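Local coordinates for protein MHP1 (Microbacterium liquefaciens, PDB 2JLN) that mediates the sodium-dependent binding and uptake of 5-aryl-substituted hydantoins, preferring the L isomers, as a nucleobase-cation-symport-1 family membrane transporter, at residues F90-R95 with H392-T397; M96-R101 with V410-Y415; I378-L383 with L439-A444. One frame throughout, in Å; residues are numbered along the deposited sequence.

The centres of the three contacts lie about 21 to 23 Å from the centre of the chain, on the same side of it and away from the sodium site. Contacts 1 and 2 use consecutive residues, 90-95 and 96-101, to reach first the short helix 391-394 and then helix 409-423. Contact 3 pairs helices 371-384 and 429-448 and adjoins contact 2, where Pro97 lies on Asp380. The touching residues of contact 1 are all buried, and an arginine there meets a helix end. Contact 2, without a hydrogen bond across its segments, rests mainly on apolar side chains; Pro97, Phe98 and Ala411 are buried, Leu412 and Tyr415 partly exposed. Contact 3 grades from a buried histidine-carboxylate bond to a leucine on the surface.

Contact 1: residues F90-R95 with H392-T397; sequences FTVAAR and HDLYRT
Arg95 reaches across to the backbone carbonyl of Leu394, the last helical residue of helix 391-394, and the side chains of Val92 and Leu394 and the ring of Tyr395 close in beside the bond. The arginine chain is extended from CG to NE, which carries the guanidinium well out from its backbone. Its NH1 donates to Leu394 O at 2.6 Å. The N-H...O angle is 143°, and the oxygen lies within 6° of the guanidinium plane, at its edge. NH2 of the same group makes a weak hydrogen bond to Ser328 O, giving the guanidinium a second backbone acceptor.

The dense part lies around Leu394 CD2, which is 3.5 Å from Val92 O and 3.8 Å from Arg95 CB. Val92 CG1, anti to the backbone N (chi1 158°), comes within 3.9 Å of Tyr395 OH, while CG2 stands 4.1 Å from Tyr395 CE2. CG2 also lies over one face of the Arg95 guanidinium, offset toward its rim. Valine and tyrosine cross at about a right angle, and the phenol oxygen goes on to a hydrogen bond with Asn17 O in the N-terminal region.

From Tyr395 on the chain has left the helix, and the packing gives way to a looser, partly exposed side, where Arg396 folds back to bond weakly, through NE and NH2, with His392 O. The chemistry implies a charged group with a valine methyl over one face and backbone oxygens as its acceptors, one of them weakly bound; the carbonyl end of a short helix would probably favour the positive charge placed there.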
loop_
_atom_site.group_PDB
_atom_site.type_symbol
_atom_site.label_atom_id
_atom_site.label_comp_id
_atom_site.label_asym_id
_atom_site.label_seq_id
_atom_site.Cartn_x
_atom_site.Cartn_y
_atom_site.Cartn_z
ATOM N N PHE A 90 -5.820 -10.861 -1.226
ATOM C CA PHE A 90 -5.417 -10.416 -2.566
ATOM C C PHE A 90 -5.026 -11.616 -3.463
ATOM O O PHE A 90 -5.593 -11.829 -4.545
ATOM C CB PHE A 90 -4.247 -9.432 -2.468
ATOM C CG PHE A 90 -3.639 -9.076 -3.797
ATOM C CD1 PHE A 90 -2.425 -9.628 -4.196
ATOM C CD2 PHE A 90 -4.280 -8.203 -4.655
ATOM C CE1 PHE A 90 -1.865 -9.319 -5.408
ATOM C CE2 PHE A 90 -3.723 -7.885 -5.872
ATOM C CZ PHE A 90 -2.511 -8.447 -6.238
ATOM N N THR A 91 -4.068 -12.415 -2.996
ATOM C CA THR A 91 -3.554 -13.516 -3.793
ATOM C C THR A 91 -4.653 -14.477 -4.228
ATOM O O THR A 91 -4.671 -14.929 -5.378
ATOM C CB THR A 91 -2.480 -14.290 -3.035
ATOM O OG1 THR A 91 -1.461 -13.384 -2.590
ATOM C CG2 THR A 91 -1.848 -15.319 -3.933
ATOM N N VAL A 92 -5.564 -14.792 -3.304
ATOM C CA VAL A 92 -6.741 -15.631 -3.603
ATOM C C VAL A 92 -7.743 -15.008 -4.598
ATOM O O VAL A 92 -8.223 -15.693 -5.510
ATOM C CB VAL A 92 -7.497 -16.022 -2.316
ATOM C CG1 VAL A 92 -8.942 -16.397 -2.637
ATOM C CG2 VAL A 92 -6.789 -17.158 -1.630
ATOM N N ALA A 93 -8.055 -13.720 -4.411
ATOM C CA ALA A 93 -9.005 -13.004 -5.275
ATOM C C ALA A 93 -8.556 -12.887 -6.741
ATOM O O ALA A 93 -9.398 -12.771 -7.635
ATOM C CB ALA A 93 -9.333 -11.638 -4.702
ATOM N N ALA A 94 -7.243 -12.919 -6.994
ATOM C CA ALA A 94 -6.736 -12.808 -8.364
ATOM C C ALA A 94 -7.059 -14.057 -9.192
ATOM O O ALA A 94 -7.091 -14.015 -10.424
ATOM C CB ALA A 94 -5.265 -12.518 -8.374
ATOM N N ARG A 95 -7.333 -15.159 -8.502
ATOM C CA ARG A 95 -7.642 -16.417 -9.150
ATOM C C ARG A 95 -8.817 -16.260 -10.071
ATOM O O ARG A 95 -8.970 -16.997 -11.022
ATOM C CB ARG A 95 -7.938 -17.471 -8.103
ATOM C CG ARG A 95 -6.696 -17.937 -7.410
ATOM C CD ARG A 95 -6.984 -18.830 -6.241
ATOM N NE ARG A 95 -5.776 -19.046 -5.464
ATOM C CZ ARG A 95 -5.729 -19.735 -4.338
ATOM N NH1 ARG A 95 -6.833 -20.284 -3.860
ATOM N NH2 ARG A 95 -4.583 -19.889 -3.695
ATOM N N HIS A 392 -16.401 -21.401 -3.091
ATOM C CA HIS A 392 -16.108 -22.830 -3.220
ATOM C C HIS A 392 -14.985 -23.071 -4.218
ATOM O O HIS A 392 -14.045 -23.835 -3.957
ATOM C CB HIS A 392 -17.377 -23.591 -3.646
ATOM C CG HIS A 392 -17.175 -25.060 -3.874
ATOM N ND1 HIS A 392 -17.038 -25.966 -2.838
ATOM C CD2 HIS A 392 -17.118 -25.785 -5.019
ATOM C CE1 HIS A 392 -16.889 -27.179 -3.338
ATOM N NE2 HIS A 392 -16.924 -27.096 -4.659
ATOM N N ASP A 393 -15.080 -22.406 -5.361
ATOM C CA ASP A 393 -14.173 -22.695 -6.466
ATOM C C ASP A 393 -12.821 -22.006 -6.358
ATOM O O ASP A 393 -11.873 -22.448 -6.994
ATOM C CB ASP A 393 -14.829 -22.382 -7.814
ATOM C CG ASP A 393 -16.108 -23.193 -8.054
ATOM O OD1 ASP A 393 -17.040 -23.093 -7.216
ATOM O OD2 ASP A 393 -16.185 -23.915 -9.085
ATOM N N LEU A 394 -12.731 -20.937 -5.562
ATOM C CA LEU A 394 -11.473 -20.202 -5.368
ATOM C C LEU A 394 -10.520 -21.022 -4.503
ATOM O O LEU A 394 -9.305 -20.789 -4.486
ATOM C CB LEU A 394 -11.699 -18.827 -4.710
ATOM C CG LEU A 394 -12.305 -17.699 -5.539
ATOM C CD1 LEU A 394 -12.793 -16.596 -4.679
ATOM C CD2 LEU A 394 -11.309 -17.157 -6.475
ATOM N N TYR A 395 -11.056 -21.985 -3.772
ATOM C CA TYR A 395 -10.189 -22.733 -2.898
ATOM C C TYR A 395 -9.984 -24.160 -3.389
ATOM O O TYR A 395 -9.602 -25.061 -2.609
ATOM C CB TYR A 395 -10.732 -22.701 -1.483
ATOM C CG TYR A 395 -10.554 -21.376 -0.831
ATOM C CD1 TYR A 395 -11.576 -20.448 -0.828
ATOM C CD2 TYR A 395 -9.349 -21.040 -0.238
ATOM C CE1 TYR A 395 -11.408 -19.216 -0.238
ATOM C CE2 TYR A 395 -9.161 -19.800 0.352
ATOM C CZ TYR A 395 -10.194 -18.900 0.350
ATOM O OH TYR A 395 -10.018 -17.679 0.934
ATOM N N ARG A 396 -10.213 -24.357 -4.688
ATOM C CA ARG A 396 -10.185 -25.692 -5.264
ATOM C C ARG A 396 -9.468 -25.657 -6.584
ATOM O O ARG A 396 -9.775 -24.842 -7.423
ATOM C CB ARG A 396 -11.624 -26.179 -5.482
ATOM C CG ARG A 396 -11.884 -27.635 -5.069
ATOM C CD ARG A 396 -13.356 -27.860 -4.762
ATOM N NE ARG A 396 -13.869 -26.876 -3.801
ATOM C CZ ARG A 396 -13.689 -26.935 -2.476
ATOM N NH1 ARG A 396 -12.997 -27.934 -1.932
ATOM N NH2 ARG A 396 -14.201 -25.994 -1.687
ATOM N N THR A 397 -8.522 -26.553 -6.759
ATOM C CA THR A 397 -7.798 -26.769 -8.011
ATOM C C THR A 397 -8.594 -26.945 -9.345
ATOM O O THR A 397 -8.175 -26.467 -10.410
ATOM C CB THR A 397 -6.912 -27.996 -7.785
ATOM O OG1 THR A 397 -5.635 -27.564 -7.306
ATOM C CG2 THR A 397 -6.781 -28.858 -9.044
#

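Contact 2: residues M96-R101 with V410-Y415; sequences MPFGIR and VALAVY
Phe98 is the bump of this contact: its ring reaches from the loop between helices 90-93 and 104-137 into a shallow hollow on helix 409-423. The floor of the hollow is Ala411, whose single methyl lets the loop come close; the CA atoms of Phe98 and Ala411 are 5.8 Å apart. Leu412 CD2 forms one wall, 3.7 Å from Phe98 CD2, while Ala411 CB touches the same ring atom at 3.9 Å. The far end of the ring is met one helical turn further on, with Phe98 CZ 4.2 Å from Tyr415 CD1. The first torsion (chi1 -48°) sets Phe98 CG beside the backbone N, from where the ring extends to Ala411 and Leu412, and Leu373 of helix 371-384 also lies against this side chain.

The methyl of the floor, Ala411 CB, also touches Pro97 O, at 3.7 Å. That carbonyl receives a weak hydrogen bond from Asn408 ND2, and Asn408 OD1 accepts from Ala411 N, so one asparagine touches both segments. Tyr415 OH bonds elsewhere, to Ala369 O.

No hydrogen bond runs directly between the loop and the helix here. Shape and burial of apolar surface thus set the fit, with the polar ties supplied by neighbouring residues.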
loop_
_atom_site.group_PDB
_atom_site.type_symbol
_atom_site.label_atom_id
_atom_site.label_comp_id
_atom_site.label_asym_id
_atom_site.label_seq_id
_atom_site.Cartn_x
_atom_site.Cartn_y
_atom_site.Cartn_z
ATOM N N MET A 96 -9.632 -15.263 -9.795
ATOM C CA MET A 96 -10.859 -15.050 -10.532
ATOM C C MET A 96 -10.624 -14.721 -12.025
ATOM O O MET A 96 -10.941 -15.531 -12.885
ATOM C CB MET A 96 -11.679 -13.969 -9.815
ATOM C CG MET A 96 -13.163 -14.262 -9.680
ATOM S SD MET A 96 -13.853 -13.977 -8.021
ATOM C CE MET A 96 -12.982 -12.513 -7.414
ATOM N N PRO A 97 -10.076 -13.534 -12.349
ATOM C CA PRO A 97 -9.925 -13.227 -13.779
ATOM C C PRO A 97 -8.759 -13.977 -14.434
ATOM O O PRO A 97 -8.937 -14.566 -15.497
ATOM C CB PRO A 97 -9.653 -11.720 -13.777
ATOM C CG PRO A 97 -8.975 -11.487 -12.482
ATOM C CD PRO A 97 -9.760 -12.360 -11.522
ATOM N N PHE A 98 -7.576 -13.944 -13.833
ATOM C CA PHE A 98 -6.469 -14.769 -14.321
ATOM C C PHE A 98 -6.771 -16.173 -13.816
ATOM O O PHE A 98 -7.780 -16.356 -13.134
ATOM C CB PHE A 98 -5.145 -14.227 -13.799
ATOM C CG PHE A 98 -5.008 -12.748 -13.988
ATOM C CD1 PHE A 98 -5.211 -11.879 -12.937
ATOM C CD2 PHE A 98 -4.740 -12.225 -15.230
ATOM C CE1 PHE A 98 -5.105 -10.522 -13.115
ATOM C CE2 PHE A 98 -4.643 -10.858 -15.414
ATOM C CZ PHE A 98 -4.827 -10.009 -14.361
ATOM N N GLY A 99 -5.970 -17.184 -14.117
ATOM C CA GLY A 99 -6.354 -18.489 -13.575
ATOM C C GLY A 99 -6.206 -18.733 -12.062
ATOM O O GLY A 99 -5.866 -17.864 -11.282
ATOM N N ILE A 100 -6.463 -19.947 -11.626
ATOM C CA ILE A 100 -6.066 -20.346 -10.290
ATOM C C ILE A 100 -4.539 -20.406 -10.235
ATOM O O ILE A 100 -3.954 -20.238 -9.173
ATOM C CB ILE A 100 -6.700 -21.718 -9.919
ATOM C CG1 ILE A 100 -8.162 -21.502 -9.543
ATOM C CG2 ILE A 100 -5.921 -22.441 -8.820
ATOM C CD1 ILE A 100 -8.852 -22.706 -9.068
ATOM N N ARG A 101 -3.893 -20.652 -11.379
ATOM C CA ARG A 101 -2.427 -20.710 -11.465
ATOM C C ARG A 101 -1.866 -19.542 -12.255
ATOM O O ARG A 101 -0.860 -18.961 -11.854
ATOM C CB ARG A 101 -1.951 -22.016 -12.076
ATOM C CG ARG A 101 -1.942 -23.159 -11.077
ATOM C CD ARG A 101 -1.479 -24.491 -11.688
ATOM N NE ARG A 101 -2.040 -25.632 -10.953
ATOM C CZ ARG A 101 -2.193 -26.859 -11.458
ATOM N NH1 ARG A 101 -1.819 -27.120 -12.716
ATOM N NH2 ARG A 101 -2.723 -27.829 -10.708
ATOM N N VAL A 410 -6.477 -15.790 -22.317
ATOM C CA VAL A 410 -7.096 -14.580 -22.863
ATOM C C VAL A 410 -6.914 -13.364 -21.962
ATOM O O VAL A 410 -6.709 -12.261 -22.479
ATOM C CB VAL A 410 -8.571 -14.753 -23.226
ATOM C CG1 VAL A 410 -9.203 -13.389 -23.576
ATOM C CG2 VAL A 410 -8.698 -15.729 -24.376
ATOM N N ALA A 411 -6.968 -13.562 -20.632
ATOM C CA ALA A 411 -6.682 -12.489 -19.620
ATOM C C ALA A 411 -5.214 -11.997 -19.525
ATOM O O ALA A 411 -4.978 -10.797 -19.449
ATOM C CB ALA A 411 -7.186 -12.883 -18.240
ATOM N N LEU A 412 -4.244 -12.916 -19.518
ATOM C CA LEU A 412 -2.837 -12.559 -19.752
ATOM C C LEU A 412 -2.633 -11.871 -21.106
ATOM O O LEU A 412 -1.680 -11.123 -21.293
ATOM C CB LEU A 412 -1.928 -13.785 -19.656
ATOM C CG LEU A 412 -1.999 -14.449 -18.276
ATOM C CD1 LEU A 412 -0.925 -15.513 -18.077
ATOM C CD2 LEU A 412 -1.865 -13.365 -17.222
ATOM N N ALA A 413 -3.516 -12.111 -22.064
ATOM C CA ALA A 413 -3.412 -11.382 -23.322
ATOM C C ALA A 413 -3.934 -9.948 -23.154
ATOM O O ALA A 413 -3.245 -8.996 -23.523
ATOM C CB ALA A 413 -4.120 -12.106 -24.439
ATOM N N VAL A 414 -5.131 -9.784 -22.591
ATOM C CA VAL A 414 -5.632 -8.441 -22.297
ATOM C C VAL A 414 -4.592 -7.672 -21.485
ATOM O O VAL A 414 -4.427 -6.464 -21.655
ATOM C CB VAL A 414 -6.947 -8.458 -21.499
ATOM C CG1 VAL A 414 -7.307 -7.052 -21.027
ATOM C CG2 VAL A 414 -8.064 -9.051 -22.318
ATOM N N TYR A 415 -3.877 -8.364 -20.604
ATOM C CA TYR A 415 -2.816 -7.696 -19.847
ATOM C C TYR A 415 -1.691 -7.142 -20.765
ATOM O O TYR A 415 -1.346 -5.951 -20.684
ATOM C CB TYR A 415 -2.246 -8.625 -18.768
ATOM C CG TYR A 415 -1.527 -7.904 -17.657
ATOM C CD1 TYR A 415 -2.206 -7.529 -16.518
ATOM C CD2 TYR A 415 -0.181 -7.582 -17.747
ATOM C CE1 TYR A 415 -1.581 -6.861 -15.485
ATOM C CE2 TYR A 415 0.458 -6.915 -16.709
ATOM C CZ TYR A 415 -0.265 -6.561 -15.581
ATOM O OH TYR A 415 0.296 -5.893 -14.531
#

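Contact 3: residues I378-L383 with L439-A444; sequences ISDYFL and LLHIPA
His441 and Ile442, adjacent on helix 429-448, meet Asp380, Ser379 and Leu383 on helix 371-384. The short axes approach to 9.3 Å at an angle of 61°.

Just before this pair, Leu440 points away and packs on Val414 and Val417 of helix 409-423. His441 comes next, its CG anti to the backbone N (chi1 -162°). Its ring presents an edge to Asp380: NE2 donates to OD1 at 3.3 Å, nearly straight at 162°, with the oxygen close to the ring plane. OD1 uses its anti lone pair, and ring and carboxylate are turned well out of coplanarity. Asp380 OD2 has a salt bridge to Arg385 NE. An alanine at His441 would probably leave Asp380 OD1 without this donor and open a gap where the ring had lain against Asp380 CB.

Ile442 follows with an apolar branch: CG1 lies 3.7 Å from Ser379 OG, and CD1 meets Leu383 CD1 at 3.6 Å, toward the surface of the protein. Ser379 OG makes a weak hydrogen bond to Leu438 O. At Pro443, which has no N-H to offer the preceding turn, the helix kinks, and Ala444 packs on Val410 and Val414.

Two transmembrane helices are thereby joined by a buried polar link backed by arginine, with apolar contact between Ile442 and Leu383 taking over toward the protein surface.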
loop_
_atom_site.group_PDB
_atom_site.type_symbol
_atom_site.label_atom_id
_atom_site.label_comp_id
_atom_site.label_asym_id
_atom_site.label_seq_id
_atom_site.Cartn_x
_atom_site.Cartn_y
_atom_site.Cartn_z
ATOM N N ILE A 378 -10.950 -4.876 -11.149
ATOM C CA ILE A 378 -12.150 -4.091 -10.882
ATOM C C ILE A 378 -13.238 -4.524 -11.867
ATOM O O ILE A 378 -14.424 -4.585 -11.508
ATOM C CB ILE A 378 -11.916 -2.568 -10.963
ATOM C CG1 ILE A 378 -11.153 -2.081 -9.745
ATOM C CG2 ILE A 378 -13.241 -1.805 -11.050
ATOM C CD1 ILE A 378 -10.516 -0.724 -9.966
ATOM N N SER A 379 -12.827 -4.865 -13.089
ATOM C CA SER A 379 -13.778 -5.160 -14.159
ATOM C C SER A 379 -14.380 -6.563 -14.048
ATOM O O SER A 379 -15.592 -6.733 -14.178
ATOM C CB SER A 379 -13.126 -4.972 -15.528
ATOM O OG SER A 379 -14.093 -4.976 -16.560
ATOM N N ASP A 380 -13.533 -7.562 -13.819
ATOM C CA ASP A 380 -14.001 -8.914 -13.584
ATOM C C ASP A 380 -15.074 -8.914 -12.479
ATOM O O ASP A 380 -16.187 -9.378 -12.696
ATOM C CB ASP A 380 -12.806 -9.805 -13.228
ATOM C CG ASP A 380 -13.120 -11.323 -13.289
ATOM O OD1 ASP A 380 -12.803 -11.958 -14.326
ATOM O OD2 ASP A 380 -13.642 -11.885 -12.286
ATOM N N TYR A 381 -14.763 -8.374 -11.303
ATOM C CA TYR A 381 -15.724 -8.376 -10.197
ATOM C C TYR A 381 -16.954 -7.457 -10.366
ATOM O O TYR A 381 -18.062 -7.925 -10.163
ATOM C CB TYR A 381 -15.018 -8.140 -8.858
ATOM C CG TYR A 381 -15.912 -8.008 -7.650
ATOM C CD1 TYR A 381 -16.373 -9.126 -6.983
ATOM C CD2 TYR A 381 -16.266 -6.770 -7.156
ATOM C CE1 TYR A 381 -17.194 -9.028 -5.871
ATOM C CE2 TYR A 381 -17.082 -6.647 -6.040
ATOM C CZ TYR A 381 -17.554 -7.788 -5.395
ATOM O OH TYR A 381 -18.374 -7.691 -4.278
ATOM N N PHE A 382 -16.801 -6.178 -10.723
ATOM C CA PHE A 382 -17.989 -5.299 -10.854
ATOM C C PHE A 382 -18.812 -5.462 -12.139
ATOM O O PHE A 382 -20.040 -5.529 -12.087
ATOM C CB PHE A 382 -17.654 -3.817 -10.682
ATOM C CG PHE A 382 -17.431 -3.412 -9.271
ATOM C CD1 PHE A 382 -16.168 -3.115 -8.813
ATOM C CD2 PHE A 382 -18.479 -3.349 -8.386
ATOM C CE1 PHE A 382 -15.960 -2.748 -7.498
ATOM C CE2 PHE A 382 -18.269 -2.995 -7.065
ATOM C CZ PHE A 382 -17.006 -2.697 -6.622
ATOM N N LEU A 383 -18.150 -5.504 -13.291
ATOM C CA LEU A 383 -18.860 -5.463 -14.571
ATOM C C LEU A 383 -19.202 -6.847 -15.127
ATOM O O LEU A 383 -20.362 -7.136 -15.387
ATOM C CB LEU A 383 -18.064 -4.662 -15.598
ATOM C CG LEU A 383 -17.766 -3.218 -15.214
ATOM C CD1 LEU A 383 -16.859 -2.507 -16.255
ATOM C CD2 LEU A 383 -19.074 -2.496 -15.033
ATOM N N LEU A 439 -11.478 -1.746 -19.947
ATOM C CA LEU A 439 -12.335 -1.857 -21.136
ATOM C C LEU A 439 -12.150 -3.126 -22.022
ATOM O O LEU A 439 -13.138 -3.707 -22.460
ATOM C CB LEU A 439 -12.306 -0.565 -21.970
ATOM C CG LEU A 439 -12.907 0.662 -21.260
ATOM C CD1 LEU A 439 -12.432 1.980 -21.865
ATOM C CD2 LEU A 439 -14.419 0.617 -21.192
ATOM N N LEU A 440 -10.925 -3.580 -22.279
ATOM C CA LEU A 440 -10.759 -4.781 -23.101
ATOM C C LEU A 440 -11.216 -6.084 -22.421
ATOM O O LEU A 440 -11.583 -7.049 -23.100
ATOM C CB LEU A 440 -9.314 -4.940 -23.552
ATOM C CG LEU A 440 -8.614 -3.689 -24.070
ATOM C CD1 LEU A 440 -7.188 -4.049 -24.558
ATOM C CD2 LEU A 440 -9.436 -2.967 -25.180
ATOM N N HIS A 441 -11.177 -6.139 -21.090
ATOM C CA HIS A 441 -11.541 -7.377 -20.380
ATOM C C HIS A 441 -12.985 -7.769 -20.699
ATOM O O HIS A 441 -13.309 -8.948 -20.789
ATOM C CB HIS A 441 -11.348 -7.226 -18.858
ATOM C CG HIS A 441 -11.275 -8.527 -18.130
ATOM N ND1 HIS A 441 -10.228 -9.410 -18.288
ATOM C CD2 HIS A 441 -12.124 -9.106 -17.244
ATOM C CE1 HIS A 441 -10.438 -10.480 -17.541
ATOM N NE2 HIS A 441 -11.585 -10.324 -16.899
ATOM N N ILE A 442 -13.844 -6.773 -20.889
ATOM C CA ILE A 442 -15.260 -7.031 -21.127
ATOM C C ILE A 442 -15.564 -7.923 -22.352
ATOM O O ILE A 442 -16.125 -9.006 -22.194
ATOM C CB ILE A 442 -16.069 -5.729 -21.128
ATOM C CG1 ILE A 442 -16.097 -5.154 -19.717
ATOM C CG2 ILE A 442 -17.479 -5.993 -21.548
ATOM C CD1 ILE A 442 -16.701 -3.792 -19.651
ATOM N N PRO A 443 -15.189 -7.489 -23.565
ATOM C CA PRO A 443 -15.308 -8.363 -24.743
ATOM C C PRO A 443 -14.451 -9.615 -24.625
ATOM O O PRO A 443 -14.919 -10.692 -24.969
ATOM C CB PRO A 443 -14.758 -7.508 -25.879
ATOM C CG PRO A 443 -14.862 -6.108 -25.404
ATOM C CD PRO A 443 -14.671 -6.161 -23.916
ATOM N N ALA A 444 -13.212 -9.494 -24.163
ATOM C CA ALA A 444 -12.394 -10.685 -23.983
ATOM C C ALA A 444 -13.105 -11.723 -23.111
ATOM O O ALA A 444 -13.005 -12.922 -23.370
ATOM C CB ALA A 444 -11.048 -10.335 -23.391
#